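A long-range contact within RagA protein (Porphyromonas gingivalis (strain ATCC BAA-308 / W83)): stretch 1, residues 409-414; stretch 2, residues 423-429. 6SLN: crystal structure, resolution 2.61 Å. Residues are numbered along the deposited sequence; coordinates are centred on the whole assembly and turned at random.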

ATOM      1  N   ASP A 409      10.273 -17.757  35.173  1.00 54.94           N
ATOM      2  CA  ASP A 409       9.826 -16.885  34.098  1.00 47.31           C
ATOM      3  C   ASP A 409      10.098 -17.530  32.748  1.00 49.02           C
ATOM      4  O   ASP A 409      11.101 -18.221  32.556  1.00 57.39           O
ATOM      5  CB  ASP A 409      10.531 -15.535  34.172  1.00 45.72           C
ATOM      6  CG  ASP A 409      10.269 -14.825  35.466  1.00 52.88           C
ATOM      7  OD1 ASP A 409       9.083 -14.604  35.787  1.00 57.15           O
ATOM      8  OD2 ASP A 409      11.245 -14.506  36.172  1.00 58.63           O
ATOM      9  N   LEU A 410       9.189 -17.291  31.807  1.00 43.12           N
ATOM     10  CA  LEU A 410       9.310 -17.893  30.488  1.00 41.00           C
ATOM     11  C   LEU A 410      10.616 -17.449  29.830  1.00 40.99           C
ATOM     12  O   LEU A 410      10.942 -16.260  29.810  1.00 35.46           O
ATOM     13  CB  LEU A 410       8.090 -17.504  29.656  1.00 34.20           C
ATOM     14  CG  LEU A 410       7.343 -18.537  28.816  1.00 34.06           C
ATOM     15  CD1 LEU A 410       7.274 -19.876  29.484  1.00 41.18           C
ATOM     16  CD2 LEU A 410       5.946 -18.012  28.563  1.00 33.73           C
ATOM     17  N   ALA A 411      11.397 -18.415  29.351  1.00 39.23           N
ATOM     18  CA  ALA A 411      12.613 -18.099  28.611  1.00 37.96           C
ATOM     19  C   ALA A 411      12.247 -17.486  27.255  1.00 46.09           C
ATOM     20  O   ALA A 411      11.076 -17.364  26.888  1.00 33.26           O
ATOM     21  CB  ALA A 411      13.469 -19.355  28.437  1.00 34.85           C
ATOM     22  N   ASP A 412      13.256 -17.090  26.484  1.00 49.71           N
ATOM     23  CA  ASP A 412      12.954 -16.650  25.124  1.00 44.26           C
ATOM     24  C   ASP A 412      12.617 -17.812  24.222  1.00 45.21           C
ATOM     25  O   ASP A 412      12.010 -17.621  23.167  1.00 52.64           O
ATOM     26  CB  ASP A 412      14.139 -15.911  24.509  1.00 46.41           C
ATOM     27  CG  ASP A 412      14.298 -14.533  25.062  1.00 48.48           C
ATOM     28  OD1 ASP A 412      13.299 -14.008  25.591  1.00 51.00           O
ATOM     29  OD2 ASP A 412      15.414 -13.978  24.972  1.00 57.20           O
ATOM     30  N   VAL A 413      12.976 -19.020  24.633  1.00 46.78           N
ATOM     31  CA  VAL A 413      13.314 -20.051  23.679  1.00 43.18           C
ATOM     32  C   VAL A 413      13.259 -21.371  24.425  1.00 49.96           C
ATOM     33  O   VAL A 413      13.497 -21.428  25.633  1.00 56.60           O
ATOM     34  CB  VAL A 413      14.718 -19.758  23.091  1.00 40.87           C
ATOM     35  CG1 VAL A 413      15.850 -20.357  23.993  1.00 33.97           C
ATOM     36  CG2 VAL A 413      14.827 -20.092  21.611  1.00 42.14           C
ATOM     37  N   TYR A 414      12.929 -22.436  23.708  1.00 51.78           N
ATOM     38  CA  TYR A 414      12.909 -23.768  24.298  1.00 46.31           C
ATOM     39  C   TYR A 414      13.398 -24.765  23.256  1.00 45.28           C
ATOM     40  O   TYR A 414      13.660 -24.413  22.099  1.00 47.13           O
ATOM     41  CB  TYR A 414      11.511 -24.129  24.842  1.00 39.09           C
ATOM     42  CG  TYR A 414      10.464 -24.371  23.781  1.00 44.51           C
ATOM     43  CD1 TYR A 414      10.204 -25.649  23.331  1.00 46.52           C
ATOM     44  CD2 TYR A 414       9.741 -23.314  23.212  1.00 45.36           C
ATOM     45  CE1 TYR A 414       9.258 -25.880  22.380  1.00 38.77           C
ATOM     46  CE2 TYR A 414       8.787 -23.540  22.243  1.00 38.37           C
ATOM     47  CZ  TYR A 414       8.556 -24.837  21.821  1.00 42.61           C
ATOM     48  OH  TYR A 414       7.607 -25.111  20.842  1.00 43.46           O
ATOM     49  N   SER A 423      13.510 -23.038  19.629  1.00 50.85           N
ATOM     50  CA  SER A 423      12.160 -22.624  19.294  1.00 37.10           C
ATOM     51  C   SER A 423      11.786 -21.452  20.182  1.00 32.36           C
ATOM     52  O   SER A 423      12.010 -21.491  21.395  1.00 48.82           O
ATOM     53  CB  SER A 423      11.181 -23.789  19.484  1.00 34.62           C
ATOM     54  OG  SER A 423      11.208 -24.642  18.343  1.00 39.43           O
ATOM     55  N   MET A 424      11.227 -20.414  19.577  1.00 39.90           N
ATOM     56  CA  MET A 424      10.839 -19.236  20.322  1.00 31.49           C
ATOM     57  C   MET A 424       9.595 -19.495  21.159  1.00 41.30           C
ATOM     58  O   MET A 424       8.685 -20.211  20.744  1.00 38.60           O
ATOM     59  CB  MET A 424      10.596 -18.102  19.367  1.00 30.83           C
ATOM     60  CG  MET A 424      11.873 -17.631  18.713  1.00 73.82           C
ATOM     61  SD  MET A 424      11.645 -16.136  17.738  1.00 74.91           S
ATOM     62  CE  MET A 424      11.466 -16.837  16.170  1.00 29.78           C
ATOM     63  N   THR A 425       9.567 -18.919  22.355  1.00 31.85           N
ATOM     64  CA  THR A 425       8.349 -18.894  23.141  1.00 31.98           C
ATOM     65  C   THR A 425       7.404 -17.812  22.635  1.00 38.89           C
ATOM     66  O   THR A 425       7.796 -16.906  21.886  1.00 40.81           O
ATOM     67  CB  THR A 425       8.671 -18.594  24.582  1.00 34.85           C
ATOM     68  OG1 THR A 425       9.451 -17.397  24.594  1.00 41.70           O
ATOM     69  CG2 THR A 425       9.472 -19.734  25.181  1.00 38.18           C
ATOM     70  N   GLU A 426       6.152 -17.883  23.100  1.00 35.41           N
ATOM     71  CA  GLU A 426       5.152 -16.914  22.660  1.00 43.09           C
ATOM     72  C   GLU A 426       5.588 -15.488  22.945  1.00 47.19           C
ATOM     73  O   GLU A 426       5.667 -14.681  22.002  1.00 51.72           O
ATOM     74  CB  GLU A 426       3.787 -17.226  23.286  1.00 47.04           C
ATOM     75  CG  GLU A 426       3.208 -18.603  22.954  1.00 44.15           C
ATOM     76  CD  GLU A 426       3.002 -18.846  21.470  1.00 45.37           C
ATOM     77  OE1 GLU A 426       2.759 -17.882  20.728  1.00 53.06           O
ATOM     78  OE2 GLU A 426       3.071 -20.019  21.048  1.00 52.72           O
ATOM     79  N   PRO A 427       5.911 -15.114  24.180  1.00 48.20           N
ATOM     80  CA  PRO A 427       6.253 -13.702  24.412  1.00 41.16           C
ATOM     81  C   PRO A 427       7.429 -13.256  23.577  1.00 30.63           C
ATOM     82  O   PRO A 427       7.431 -12.133  23.059  1.00 30.23           O
ATOM     83  CB  PRO A 427       6.558 -13.659  25.908  1.00 31.58           C
ATOM     84  CG  PRO A 427       5.970 -14.931  26.459  1.00 57.00           C
ATOM     85  CD  PRO A 427       6.139 -15.931  25.378  1.00 49.34           C
ATOM     86  N   TYR A 428       8.417 -14.126  23.387  1.00 30.83           N
ATOM     87  CA  TYR A 428       9.552 -13.714  22.577  1.00 37.95           C
ATOM     88  C   TYR A 428       9.170 -13.636  21.114  1.00 52.87           C
ATOM     89  O   TYR A 428       9.592 -12.713  20.403  1.00 58.05           O
ATOM     90  CB  TYR A 428      10.724 -14.668  22.753  1.00 41.36           C
ATOM     91  CG  TYR A 428      11.939 -14.185  22.013  1.00 42.32           C
ATOM     92  CD1 TYR A 428      12.786 -13.233  22.583  1.00 30.90           C
ATOM     93  CD2 TYR A 428      12.227 -14.651  20.739  1.00 30.55           C
ATOM     94  CE1 TYR A 428      13.888 -12.789  21.913  1.00 30.78           C
ATOM     95  CE2 TYR A 428      13.327 -14.200  20.053  1.00 30.43           C
ATOM     96  CZ  TYR A 428      14.148 -13.265  20.636  1.00 34.08           C
ATOM     97  OH  TYR A 428      15.255 -12.835  19.935  1.00 35.58           O
ATOM     98  N   PHE A 429       8.377 -14.604  20.645  1.00 48.85           N
ATOM     99  CA  PHE A 429       7.939 -14.578  19.261  1.00 35.07           C
ATOM    100  C   PHE A 429       7.199 -13.283  18.962  1.00 35.17           C
ATOM    101  O   PHE A 429       7.465 -12.631  17.948  1.00 41.59           O
ATOM    102  CB  PHE A 429       7.061 -15.796  18.960  1.00 38.20           C
ATOM    103  CG  PHE A 429       6.729 -15.937  17.521  1.00 32.56           C
ATOM    104  CD1 PHE A 429       7.691 -16.363  16.622  1.00 32.51           C
ATOM    105  CD2 PHE A 429       5.472 -15.594  17.055  1.00 36.40           C
ATOM    106  CE1 PHE A 429       7.402 -16.452  15.266  1.00 40.22           C
ATOM    107  CE2 PHE A 429       5.168 -15.697  15.702  1.00 45.27           C
ATOM    108  CZ  PHE A 429       6.138 -16.126  14.809  1.00 41.16           C
TER

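Two short strands, Val413-Tyr414 and Ser423-Met424, run antiparallel and join the two stretches by their backbones. Tyr414 and Ser423 form the hydrogen-bonded pair, their CA atoms 5.2 Å apart: Tyr414 N donates to Ser423 O at 2.7 Å, and Ser423 N returns a bond to Tyr414 O at 2.8 Å. The angles at hydrogen, 154° and 167°, show that the second bond is the straighter. Within this ring of bonds Tyr414 O and Ser423 O come to 3.4 Å, but both are acceptors and no bond links them. The neighbouring pair, Val413 and Met424, is of the non-hydrogen-bonded kind, and its CA atoms draw in to 4.2 Å. Here CA hydrogens face carbonyl oxygens of the neighbouring residues: Val413 CA lies 3.0 Å from Ser423 O, and Met424 CA lies 3.5 Å from Asp412 O. Ser423 O thus receives the Tyr414 amide and also the weaker CA-H contact from Val413.

The ladder of backbone bonds extends one step past the strands, where Thr425 N donates to Asp412 O at 2.9 Å with a nearly linear angle of 172°. Thr425 stands at the N-cap position, directly before the helix that begins at Glu426, and its carbonyl already serves that helix: Phe429 N bonds to Thr425 O at 2.7 Å. Its side chain points toward the first stretch, with chi1 in the p well, and Thr425 OG1 donates to Ala411 O at 2.8 Å. Amide and hydroxyl of one residue therefore hold two successive carbonyls, those of Ala411 and Asp412, and tie the loop before the first strand to the start of the helix. The methyl of Thr425 packs beside the same backbone, with Thr425 CG2 3.6 Å from Val413 N.

On the sheet face that carries Tyr414 and Ser423, the Tyr414 side chain adopts chi1 p and its ring comes back close to the second stretch. Ser423 CB sits over one face of the ring, 3.8 Å from the centroid of the Tyr414 ring and 19° off the normal, a CH-pi contact in which an aliphatic C-H meets the pi cloud. Near the ring plane, at the edge, Tyr414 CE2 approaches Met424 O at 3.7 Å and Tyr414 CD2 approaches Thr425 CG2 at 4.1 Å. Val413 and Met424 direct their side chains to the other face; Val413 CG2 lies near the partner backbone, 3.2 Å from Ser423 O and 4.1 Å from Met424 N.

Farther along, side chains rather than paired strands bridge the gap. Leu410 and Pro427 both point toward the opposing stretch and meet through Leu410 CD2 and Pro427 CG at 3.7 Å, an apolar contact between the loop and the first turn of the helix. Asp412 meets the Tyr428 ring obliquely: Asp412 OD1 lies 3.1 Å from Tyr428 CD1, a close approach of a carboxylate oxygen to a ring carbon. Tyr428 OH is hydrogen-bonded elsewhere in the structure. Together the two stretches bury 491 Å², both sides summed.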